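Local coordinates for glutamine aminotransferase class-II domain protein (Ruegeria pomeroyi, PDB 3MDN), which is probably a glutamine amidotransferase of class II, whose Ntn-type domain would hydrolyse glutamine to glutamate and ammonia, at residues D[5-9]-D[187-191]; D[198-202]-D[237-241]; D[209-213]-D[224-228]. All coordinates share one frame; numbering follows the deposited sequence.

Interaction 1: residues D[5-9]-D[187-191]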
ATOM      1  N   ARG D   5     -12.692 -17.298  -3.748  1.00 45.65           N
ATOM      2  CA  ARG D   5     -14.059 -16.835  -3.505  1.00 43.48           C
ATOM      3  C   ARG D   5     -14.445 -15.517  -4.209  1.00 42.06           C
ATOM      4  O   ARG D   5     -13.787 -14.487  -4.036  1.00 41.76           O
ATOM      5  CB  ARG D   5     -14.298 -16.698  -2.000  1.00 43.82           C
ATOM      6  N   TRP D   6     -15.511 -15.556  -5.003  1.00 39.37           N
ATOM      7  CA  TRP D   6     -16.201 -14.332  -5.406  1.00 36.96           C
ATOM      8  C   TRP D   6     -17.695 -14.319  -5.027  1.00 35.04           C
ATOM      9  O   TRP D   6     -18.287 -15.376  -4.770  1.00 33.85           O
ATOM     10  CB  TRP D   6     -15.960 -13.989  -6.875  1.00 37.26           C
ATOM     11  CG  TRP D   6     -16.463 -14.953  -7.974  1.00 40.95           C
ATOM     12  CD1 TRP D   6     -15.687 -15.733  -8.799  1.00 44.04           C
ATOM     13  CD2 TRP D   6     -17.827 -15.149  -8.418  1.00 40.20           C
ATOM     14  NE1 TRP D   6     -16.481 -16.407  -9.713  1.00 45.15           N
ATOM     15  CE2 TRP D   6     -17.793 -16.073  -9.493  1.00 42.44           C
ATOM     16  CE3 TRP D   6     -19.060 -14.631  -8.019  1.00 35.61           C
ATOM     17  CZ2 TRP D   6     -18.955 -16.496 -10.157  1.00 40.36           C
ATOM     18  CZ3 TRP D   6     -20.206 -15.049  -8.683  1.00 35.77           C
ATOM     19  CH2 TRP D   6     -20.150 -15.977  -9.728  1.00 35.96           C
ATOM     20  N   ALA D   7     -18.283 -13.122  -4.967  1.00 31.92           N
ATOM     21  CA  ALA D   7     -19.712 -12.971  -4.722  1.00 29.88           C
ATOM     22  C   ALA D   7     -20.309 -11.795  -5.488  1.00 28.27           C
ATOM     23  O   ALA D   7     -19.667 -10.746  -5.639  1.00 28.21           O
ATOM     24  CB  ALA D   7     -19.993 -12.833  -3.238  1.00 29.83           C
ATOM     25  N   ALA D   8     -21.536 -11.977  -5.969  1.00 25.57           N
ATOM     26  CA  ALA D   8     -22.253 -10.947  -6.712  1.00 24.78           C
ATOM     27  C   ALA D   8     -23.672 -10.785  -6.182  1.00 24.59           C
ATOM     28  O   ALA D   8     -24.266 -11.732  -5.658  1.00 24.99           O
ATOM     29  CB  ALA D   8     -22.266 -11.253  -8.223  1.00 23.29           C
ATOM     30  N   TYR D   9     -24.230  -9.591  -6.344  1.00 24.44           N
ATOM     31  CA  TYR D   9     -25.540  -9.307  -5.796  1.00 24.02           C
ATOM     32  C   TYR D   9     -26.383  -8.468  -6.748  1.00 24.57           C
ATOM     33  O   TYR D   9     -25.878  -7.561  -7.394  1.00 24.09           O
ATOM     34  CB  TYR D   9     -25.407  -8.653  -4.424  1.00 23.04           C
ATOM     35  CG  TYR D   9     -26.741  -8.317  -3.794  1.00 22.09           C
ATOM     36  CD1 TYR D   9     -27.483  -9.285  -3.131  1.00 21.74           C
ATOM     37  CD2 TYR D   9     -27.268  -7.013  -3.868  1.00 21.48           C
ATOM     38  CE1 TYR D   9     -28.739  -8.987  -2.545  1.00 21.75           C
ATOM     39  CE2 TYR D   9     -28.533  -6.708  -3.298  1.00 22.79           C
ATOM     40  CZ  TYR D   9     -29.255  -7.723  -2.644  1.00 20.98           C
ATOM     41  OH  TYR D   9     -30.459  -7.443  -2.061  1.00 22.31           O
ATOM     42  N   LEU D 187     -13.514 -21.868 -16.368  1.00 26.84           N
ATOM     43  CA  LEU D 187     -14.142 -20.565 -16.281  1.00 26.63           C
ATOM     44  C   LEU D 187     -15.403 -20.522 -15.412  1.00 26.86           C
ATOM     45  O   LEU D 187     -16.358 -21.225 -15.661  1.00 25.70           O
ATOM     46  CB  LEU D 187     -14.530 -20.086 -17.691  1.00 26.44           C
ATOM     47  CG  LEU D 187     -15.306 -18.750 -17.648  1.00 26.01           C
ATOM     48  CD1 LEU D 187     -14.675 -17.756 -18.568  1.00 22.64           C
ATOM     49  CD2 LEU D 187     -16.768 -18.932 -18.032  1.00 25.89           C
ATOM     50  N   SER D 188     -15.399 -19.650 -14.416  1.00 27.18           N
ATOM     51  CA  SER D 188     -16.623 -19.205 -13.817  1.00 27.95           C
ATOM     52  C   SER D 188     -16.424 -17.708 -13.838  1.00 28.52           C
ATOM     53  O   SER D 188     -15.319 -17.200 -13.542  1.00 29.78           O
ATOM     54  CB  SER D 188     -16.776 -19.733 -12.389  1.00 28.16           C
ATOM     55  OG  SER D 188     -16.089 -18.847 -11.535  1.00 32.11           O
ATOM     56  N   ALA D 189     -17.442 -16.980 -14.268  1.00 27.81           N
ATOM     57  CA  ALA D 189     -17.320 -15.523 -14.370  1.00 26.68           C
ATOM     58  C   ALA D 189     -18.639 -14.895 -13.958  1.00 26.53           C
ATOM     59  O   ALA D 189     -19.708 -15.511 -14.151  1.00 25.67           O
ATOM     60  CB  ALA D 189     -17.009 -15.132 -15.802  1.00 26.89           C
ATOM     61  N   ALA D 190     -18.564 -13.686 -13.399  1.00 25.32           N
ATOM     62  CA  ALA D 190     -19.749 -12.838 -13.166  1.00 25.02           C
ATOM     63  C   ALA D 190     -19.505 -11.509 -13.813  1.00 25.14           C
ATOM     64  O   ALA D 190     -18.358 -11.041 -13.875  1.00 26.01           O
ATOM     65  CB  ALA D 190     -20.019 -12.647 -11.668  1.00 25.95           C
ATOM     66  N   PHE D 191     -20.556 -10.897 -14.333  1.00 23.82           N
ATOM     67  CA  PHE D 191     -20.399  -9.675 -15.105  1.00 24.27           C
ATOM     68  C   PHE D 191     -21.743  -8.937 -15.212  1.00 23.95           C
ATOM     69  O   PHE D 191     -22.775  -9.550 -15.058  1.00 22.69           O
ATOM     70  CB  PHE D 191     -19.720  -9.913 -16.472  1.00 23.98           C
ATOM     71  CG  PHE D 191     -20.385 -10.956 -17.340  1.00 26.03           C
ATOM     72  CD1 PHE D 191     -20.182 -12.316 -17.118  1.00 25.87           C
ATOM     73  CD2 PHE D 191     -21.195 -10.580 -18.405  1.00 26.03           C
ATOM     74  CE1 PHE D 191     -20.811 -13.270 -17.921  1.00 28.12           C
ATOM     75  CE2 PHE D 191     -21.819 -11.531 -19.212  1.00 26.97           C
ATOM     76  CZ  PHE D 191     -21.612 -12.863 -18.994  1.00 24.86           C
TER
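W6 and S188 meet through side chains that both start from the same first torsion: CG of W6 stands between its backbone N and carbonyl carbon (chi1 64°), and OG of S188 does likewise. The second torsion then swings the indole of W6 toward strand 187-191, its pyrrole N-H directed at the serine. The resulting hydrogen bond, from NE1 of W6 to OG of S188, measures 3.1 Å. It is fairly straight, with an angle of 156° at the hydrogen, and OG lies close to the indole plane, so the serine is met at the ring edge.

A190 is placed differently. Its CB sits 4.0 Å from the centroid of the six-membered ring of W6, 20° off the ring normal, which is the geometry of a CH-pi contact over the face. The methyl is displaced toward the rim, and its closest ring atom is CZ3 of W6, at 3.8 Å from CB. Beside this, CB of A8 touches CB of A190 at 4.3 Å, a methyl-to-methyl contact.

The strand axes, roughly parallel in direction but crossed, approach to 8.4 Å, too far for backbone pairing; the strands belong to two different sheets packed face to face, the layered core expected of an Ntn hydrolase fold. M112 and N114 of strand 109-114 also touch W6. With an alanine in place of W6, OG of S188 would probably lose this donor and a gap would open over the methyl of A190.

All the touching residues are buried, so the indole serves two ends at once: its one polar atom is satisfied at the edge while one face of its six-membered ring packs on the methyl of A190, an edge bond that also tends to fix how the ring is turned.

Interaction 2: residues D[198-202]-D[237-241]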
ATOM      1  N   TYR D 198     -25.018 -11.172 -14.789  1.00 23.56           N
ATOM      2  CA  TYR D 198     -24.807 -12.405 -15.546  1.00 23.57           C
ATOM      3  C   TYR D 198     -23.799 -13.272 -14.822  1.00 23.78           C
ATOM      4  O   TYR D 198     -22.937 -12.764 -14.101  1.00 22.23           O
ATOM      5  CB  TYR D 198     -24.212 -12.116 -16.931  1.00 23.90           C
ATOM      6  CG  TYR D 198     -25.100 -11.297 -17.830  1.00 24.38           C
ATOM      7  CD1 TYR D 198     -24.901  -9.926 -17.960  1.00 24.76           C
ATOM      8  CD2 TYR D 198     -26.178 -11.888 -18.503  1.00 25.77           C
ATOM      9  CE1 TYR D 198     -25.718  -9.158 -18.779  1.00 25.46           C
ATOM     10  CE2 TYR D 198     -27.008 -11.117 -19.340  1.00 28.10           C
ATOM     11  CZ  TYR D 198     -26.762  -9.762 -19.471  1.00 24.42           C
ATOM     12  OH  TYR D 198     -27.577  -8.979 -20.248  1.00 25.76           O
ATOM     13  N   ALA D 199     -23.866 -14.573 -15.063  1.00 23.17           N
ATOM     14  CA  ALA D 199     -22.787 -15.423 -14.630  1.00 24.18           C
ATOM     15  C   ALA D 199     -22.743 -16.616 -15.548  1.00 24.25           C
ATOM     16  O   ALA D 199     -23.767 -17.071 -16.025  1.00 24.80           O
ATOM     17  CB  ALA D 199     -22.996 -15.865 -13.173  1.00 24.34           C
ATOM     18  N   ALA D 200     -21.553 -17.117 -15.813  1.00 24.69           N
ATOM     19  CA  ALA D 200     -21.420 -18.269 -16.701  1.00 25.34           C
ATOM     20  C   ALA D 200     -20.418 -19.220 -16.081  1.00 24.91           C
ATOM     21  O   ALA D 200     -19.581 -18.818 -15.292  1.00 25.00           O
ATOM     22  CB  ALA D 200     -20.966 -17.829 -18.102  1.00 24.81           C
ATOM     23  N   ARG D 201     -20.544 -20.491 -16.417  1.00 25.02           N
ATOM     24  CA  ARG D 201     -19.642 -21.534 -15.941  1.00 24.38           C
ATOM     25  C   ARG D 201     -19.392 -22.472 -17.092  1.00 23.95           C
ATOM     26  O   ARG D 201     -20.342 -22.943 -17.737  1.00 22.69           O
ATOM     27  CB  ARG D 201     -20.237 -22.285 -14.739  1.00 24.07           C
ATOM     28  CG  ARG D 201     -19.346 -23.375 -14.152  1.00 24.07           C
ATOM     29  CD  ARG D 201     -20.078 -24.111 -13.019  1.00 23.06           C
ATOM     30  NE  ARG D 201     -19.245 -25.090 -12.328  1.00 23.65           N
ATOM     31  CZ  ARG D 201     -19.719 -26.026 -11.510  1.00 25.23           C
ATOM     32  NH1 ARG D 201     -21.033 -26.122 -11.305  1.00 25.17           N
ATOM     33  NH2 ARG D 201     -18.886 -26.874 -10.914  1.00 22.76           N
ATOM     34  N   TYR D 202     -18.106 -22.711 -17.369  1.00 24.04           N
ATOM     35  CA  TYR D 202     -17.710 -23.567 -18.479  1.00 23.95           C
ATOM     36  C   TYR D 202     -16.299 -24.133 -18.276  1.00 23.39           C
ATOM     37  O   TYR D 202     -15.459 -23.503 -17.661  1.00 23.28           O
ATOM     38  CB  TYR D 202     -17.775 -22.764 -19.797  1.00 25.42           C
ATOM     39  CG  TYR D 202     -17.075 -23.479 -20.933  1.00 26.63           C
ATOM     40  CD1 TYR D 202     -17.683 -24.561 -21.580  1.00 28.37           C
ATOM     41  CD2 TYR D 202     -15.777 -23.147 -21.280  1.00 25.42           C
ATOM     42  CE1 TYR D 202     -17.025 -25.262 -22.585  1.00 28.37           C
ATOM     43  CE2 TYR D 202     -15.111 -23.823 -22.284  1.00 26.32           C
ATOM     44  CZ  TYR D 202     -15.748 -24.885 -22.937  1.00 29.14           C
ATOM     45  OH  TYR D 202     -15.077 -25.560 -23.947  1.00 29.78           O
ATOM     46  N   THR D 237     -28.696 -22.936  -5.298  1.00 22.29           N
ATOM     47  CA  THR D 237     -28.914 -23.663  -6.537  1.00 22.24           C
ATOM     48  C   THR D 237     -27.588 -23.696  -7.281  1.00 21.84           C
ATOM     49  O   THR D 237     -27.033 -22.653  -7.560  1.00 21.53           O
ATOM     50  CB  THR D 237     -29.948 -22.918  -7.435  1.00 22.67           C
ATOM     51  OG1 THR D 237     -31.182 -22.708  -6.709  1.00 21.47           O
ATOM     52  CG2 THR D 237     -30.228 -23.746  -8.713  1.00 21.19           C
ATOM     53  N   GLU D 238     -27.082 -24.875  -7.607  1.00 20.97           N
ATOM     54  CA  GLU D 238     -25.848 -24.962  -8.366  1.00 21.71           C
ATOM     55  C   GLU D 238     -26.060 -24.561  -9.847  1.00 21.61           C
ATOM     56  O   GLU D 238     -26.960 -25.079 -10.497  1.00 20.70           O
ATOM     57  CB  GLU D 238     -25.260 -26.395  -8.288  1.00 21.49           C
ATOM     58  CG  GLU D 238     -23.875 -26.482  -9.000  1.00 22.04           C
ATOM     59  CD  GLU D 238     -23.159 -27.824  -8.812  1.00 27.55           C
ATOM     60  OE1 GLU D 238     -23.384 -28.503  -7.801  1.00 27.45           O
ATOM     61  OE2 GLU D 238     -22.355 -28.216  -9.686  1.00 29.47           O
ATOM     62  N   LEU D 239     -25.230 -23.675 -10.395  1.00 21.56           N
ATOM     63  CA  LEU D 239     -25.284 -23.434 -11.826  1.00 22.26           C
ATOM     64  C   LEU D 239     -24.373 -24.489 -12.450  1.00 22.97           C
ATOM     65  O   LEU D 239     -23.174 -24.489 -12.229  1.00 23.03           O
ATOM     66  CB  LEU D 239     -24.825 -21.995 -12.181  1.00 22.77           C
ATOM     67  CG  LEU D 239     -24.735 -21.573 -13.656  1.00 21.66           C
ATOM     68  CD1 LEU D 239     -26.105 -21.490 -14.326  1.00 18.93           C
ATOM     69  CD2 LEU D 239     -24.014 -20.217 -13.799  1.00 23.26           C
ATOM     70  N   ARG D 240     -24.946 -25.414 -13.209  1.00 23.64           N
ATOM     71  CA  ARG D 240     -24.146 -26.476 -13.826  1.00 24.93           C
ATOM     72  C   ARG D 240     -23.157 -25.951 -14.880  1.00 25.16           C
ATOM     73  O   ARG D 240     -23.390 -24.891 -15.489  1.00 24.36           O
ATOM     74  CB  ARG D 240     -25.074 -27.554 -14.403  1.00 26.04           C
ATOM     75  CG  ARG D 240     -25.903 -28.239 -13.307  1.00 29.89           C
ATOM     76  CD  ARG D 240     -26.789 -29.405 -13.813  1.00 39.62           C
ATOM     77  NE  ARG D 240     -27.434 -29.142 -15.110  1.00 45.86           N
ATOM     78  CZ  ARG D 240     -28.407 -28.247 -15.319  1.00 48.10           C
ATOM     79  NH1 ARG D 240     -28.878 -27.500 -14.322  1.00 46.18           N
ATOM     80  NH2 ARG D 240     -28.908 -28.096 -16.545  1.00 49.61           N
ATOM     81  N   PRO D 241     -22.039 -26.678 -15.085  1.00 25.27           N
ATOM     82  CA  PRO D 241     -21.107 -26.326 -16.163  1.00 26.09           C
ATOM     83  C   PRO D 241     -21.848 -26.309 -17.506  1.00 26.23           C
ATOM     84  O   PRO D 241     -22.775 -27.077 -17.674  1.00 25.98           O
ATOM     85  CB  PRO D 241     -20.083 -27.481 -16.164  1.00 25.69           C
ATOM     86  CG  PRO D 241     -20.344 -28.272 -14.956  1.00 26.06           C
ATOM     87  CD  PRO D 241     -21.745 -27.992 -14.487  1.00 25.88           C
TER
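NH1 of R201 is gripped by two acceptors of segment 237-241. The shorter bond runs from NH1 of R201 to the backbone O of L239, 2.8 Å long with 163° at the hydrogen; the donor is tilted from the carbonyl plane. The second, a salt bridge, joins NH1 of R201 to OE2 of E238 at 3.0 Å and is straighter still. Both acceptors lie almost in the guanidinium plane, whereas the carboxylate is turned 44° against that plane and offers the anti side of OE2.

Reaching them takes the full length of the arginine: CG is anti to the backbone N (chi1 -179°) and the chain remains extended to NE. Along this rod CD of R201 passes 3.2 Å from O of L239, and CG of R201 lies 4.0 Å from CA of P241. The proline ring then covers part of one guanidinium face, with its CD 3.8 Å from NH1 of R201. Farther back along strand 197-203, CD2 of L239 lies 3.9 Å from O of A199; its side chain also touches V211 and L245.

A208 takes a further hydrogen bond from NH2 of R201, so the guanidinium links segment 237-241 to the loop at A208. The carbonyl and carboxylate together are likely to stabilise its positive charge in a largely buried setting.

E238 itself is exposed, which puts the ion pair at the border of the core. Segment 237-241 is where the chain passes from strand 237-238, at the edge of one antiparallel sheet, toward strand 243-248, which pairs with 197-203 in the other; R201 bonds it on the way, consistent with the two-sheet layering of an Ntn hydrolase fold.

Interaction 3: residues D[209-213]-D[224-228]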
ATOM      1  N   PRO D 209     -14.734 -24.320 -12.024  1.00 26.89           N
ATOM      2  CA  PRO D 209     -14.909 -23.617 -10.755  1.00 26.88           C
ATOM      3  C   PRO D 209     -16.416 -23.406 -10.502  1.00 27.26           C
ATOM      4  O   PRO D 209     -17.196 -23.236 -11.454  1.00 28.51           O
ATOM      5  CB  PRO D 209     -14.158 -22.283 -10.969  1.00 26.48           C
ATOM      6  CG  PRO D 209     -13.308 -22.501 -12.241  1.00 26.13           C
ATOM      7  CD  PRO D 209     -14.058 -23.492 -13.047  1.00 27.38           C
ATOM      8  N   SER D 210     -16.835 -23.480  -9.248  1.00 26.80           N
ATOM      9  CA  SER D 210     -18.229 -23.710  -8.961  1.00 25.78           C
ATOM     10  C   SER D 210     -19.014 -22.393  -8.960  1.00 25.24           C
ATOM     11  O   SER D 210     -18.430 -21.300  -8.837  1.00 24.07           O
ATOM     12  CB  SER D 210     -18.385 -24.505  -7.657  1.00 26.64           C
ATOM     13  OG  SER D 210     -17.807 -23.830  -6.561  1.00 27.06           O
ATOM     14  N   VAL D 211     -20.319 -22.479  -9.178  1.00 23.10           N
ATOM     15  CA  VAL D 211     -21.165 -21.292  -9.122  1.00 22.38           C
ATOM     16  C   VAL D 211     -22.480 -21.690  -8.478  1.00 22.93           C
ATOM     17  O   VAL D 211     -23.047 -22.714  -8.839  1.00 21.27           O
ATOM     18  CB  VAL D 211     -21.459 -20.718 -10.508  1.00 22.69           C
ATOM     19  CG1 VAL D 211     -22.484 -19.578 -10.403  1.00 22.78           C
ATOM     20  CG2 VAL D 211     -20.164 -20.220 -11.195  1.00 22.52           C
ATOM     21  N   TYR D 212     -22.949 -20.898  -7.507  1.00 22.65           N
ATOM     22  CA  TYR D 212     -24.222 -21.184  -6.827  1.00 22.44           C
ATOM     23  C   TYR D 212     -24.990 -19.877  -6.767  1.00 22.38           C
ATOM     24  O   TYR D 212     -24.379 -18.826  -6.758  1.00 22.02           O
ATOM     25  CB  TYR D 212     -23.986 -21.664  -5.397  1.00 22.30           C
ATOM     26  CG  TYR D 212     -23.204 -22.959  -5.288  1.00 23.59           C
ATOM     27  CD1 TYR D 212     -21.824 -22.937  -5.193  1.00 24.58           C
ATOM     28  CD2 TYR D 212     -23.845 -24.203  -5.293  1.00 23.83           C
ATOM     29  CE1 TYR D 212     -21.083 -24.109  -5.072  1.00 25.59           C
ATOM     30  CE2 TYR D 212     -23.099 -25.386  -5.198  1.00 26.01           C
ATOM     31  CZ  TYR D 212     -21.704 -25.310  -5.087  1.00 27.47           C
ATOM     32  OH  TYR D 212     -20.897 -26.429  -4.997  1.00 30.22           O
ATOM     33  N   TYR D 213     -26.312 -19.935  -6.667  1.00 22.36           N
ATOM     34  CA  TYR D 213     -27.112 -18.708  -6.553  1.00 22.48           C
ATOM     35  C   TYR D 213     -28.333 -18.993  -5.720  1.00 22.90           C
ATOM     36  O   TYR D 213     -28.767 -20.147  -5.624  1.00 23.22           O
ATOM     37  CB  TYR D 213     -27.477 -18.089  -7.915  1.00 21.33           C
ATOM     38  CG  TYR D 213     -28.321 -18.950  -8.839  1.00 22.70           C
ATOM     39  CD1 TYR D 213     -29.691 -18.734  -8.952  1.00 20.58           C
ATOM     40  CD2 TYR D 213     -27.743 -19.981  -9.601  1.00 21.06           C
ATOM     41  CE1 TYR D 213     -30.452 -19.493  -9.779  1.00 23.19           C
ATOM     42  CE2 TYR D 213     -28.495 -20.719 -10.450  1.00 22.37           C
ATOM     43  CZ  TYR D 213     -29.855 -20.481 -10.532  1.00 24.12           C
ATOM     44  OH  TYR D 213     -30.634 -21.237 -11.370  1.00 24.46           O
ATOM     45  N   VAL D 224     -25.030 -14.566  -5.975  1.00 25.63           N
ATOM     46  CA  VAL D 224     -24.363 -15.556  -6.805  1.00 25.78           C
ATOM     47  C   VAL D 224     -22.933 -15.629  -6.258  1.00 27.21           C
ATOM     48  O   VAL D 224     -22.299 -14.617  -6.055  1.00 26.98           O
ATOM     49  CB  VAL D 224     -24.277 -15.102  -8.285  1.00 25.79           C
ATOM     50  CG1 VAL D 224     -23.769 -16.241  -9.167  1.00 23.29           C
ATOM     51  CG2 VAL D 224     -25.657 -14.596  -8.794  1.00 25.36           C
ATOM     52  N   VAL D 225     -22.420 -16.821  -6.047  1.00 28.16           N
ATOM     53  CA  VAL D 225     -21.191 -16.988  -5.315  1.00 29.97           C
ATOM     54  C   VAL D 225     -20.401 -18.165  -5.886  1.00 32.07           C
ATOM     55  O   VAL D 225     -20.963 -19.049  -6.561  1.00 31.60           O
ATOM     56  CB  VAL D 225     -21.483 -17.282  -3.847  1.00 30.06           C
ATOM     57  CG1 VAL D 225     -22.146 -16.101  -3.178  1.00 28.92           C
ATOM     58  CG2 VAL D 225     -22.378 -18.525  -3.737  1.00 29.40           C
ATOM     59  N   SER D 226     -19.103 -18.181  -5.619  1.00 34.40           N
ATOM     60  CA  SER D 226     -18.267 -19.314  -5.979  1.00 38.13           C
ATOM     61  C   SER D 226     -18.401 -20.466  -4.993  1.00 41.12           C
ATOM     62  O   SER D 226     -18.066 -21.603  -5.333  1.00 42.18           O
ATOM     63  CB  SER D 226     -16.804 -18.893  -6.074  1.00 38.22           C
ATOM     64  OG  SER D 226     -16.387 -18.296  -4.871  1.00 37.36           O
ATOM     65  N   GLU D 227     -18.880 -20.192  -3.773  1.00 44.39           N
ATOM     66  CA  GLU D 227     -19.099 -21.253  -2.782  1.00 47.85           C
ATOM     67  C   GLU D 227     -20.100 -20.831  -1.711  1.00 49.62           C
ATOM     68  O   GLU D 227     -19.999 -19.732  -1.182  1.00 50.38           O
ATOM     69  CB  GLU D 227     -17.780 -21.667  -2.128  1.00 48.41           C
ATOM     70  CG  GLU D 227     -16.887 -20.500  -1.753  1.00 51.23           C
ATOM     71  CD  GLU D 227     -15.895 -20.862  -0.668  1.00 54.45           C
ATOM     72  OE1 GLU D 227     -14.736 -20.382  -0.747  1.00 55.92           O
ATOM     73  OE2 GLU D 227     -16.277 -21.627   0.254  1.00 54.41           O
ATOM     74  N   PRO D 228     -21.069 -21.708  -1.378  1.00 51.17           N
ATOM     75  CA  PRO D 228     -22.193 -21.264  -0.539  1.00 52.40           C
ATOM     76  C   PRO D 228     -21.802 -20.778   0.867  1.00 53.35           C
ATOM     77  O   PRO D 228     -21.028 -21.440   1.568  1.00 53.19           O
ATOM     78  CB  PRO D 228     -23.110 -22.502  -0.464  1.00 52.50           C
ATOM     79  CG  PRO D 228     -22.253 -23.669  -0.827  1.00 52.02           C
ATOM     80  CD  PRO D 228     -21.143 -23.147  -1.708  1.00 51.47           C
TER
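V224 opens the second segment opposite Y213, as an antiparallel non-hydrogen-bonded pair with CA atoms 4.2 Å apart. Its two methyls divide the work: CG1 meets CG1 of V211 at 3.8 Å, the two side chains crossing at a slant, while CG2 lies against CB of Y213. The far end of Y213 leads elsewhere, its OH hydrogen-bonding to E254.

V225 pairs with Y212 through both backbone bonds, N of V225 to O of Y212 and N of Y212 to O of V225, each 2.9 Å. This hydrogen-bonded pair, next to the non-hydrogen-bonded one at V224, defines the regular antiparallel register of the beta hairpin 212-216/221-225, two neighbouring strands of a larger sheet. On the face shared with Y212, CG2 of V225 packs at 3.9 Å on CB of Y212.

At S226 the backbone leaves the strand, and its carbonyl accepts a short bond of 2.6 Å from OG of S210. The C=O...OG angle of 164° places the donor nearly in line with the carbonyl. That same O sits near the plane of the Y212 ring, at its edge. OG of S226 serves strand 6-10 instead, accepting from N of W6.

Past E227, P228 folds back over the tyrosine, whose CG is anti to its carbonyl carbon (chi1 -62°): CD of P228 stands 3.9 Å from the ring centroid of Y212, 28° off the normal, a CH-pi contact over the face, with W236 also touching both residues.

Interaction 1 is the fully buried contact, near the centre of the chain; interactions 2 and 3 lie farther out and mix buried with exposed residues. Interactions 1 and 2 each bridge the same two sheets: 185-192 and 197-203 are neighbours in one, while 6-10 and 237-238 lie apart in the other. Interaction 3 stays within that second sheet, its strand 221-225 bonding to 6-10 and its 212-216 to 237-238, and so its hairpin lies between the strands that interactions 1 and 2 use. Chemistry follows place: one neutral edge bond among methyls in the core, a charged arginine grip at the border, and backbone pairing finished by serine and proline where the hairpin strands end.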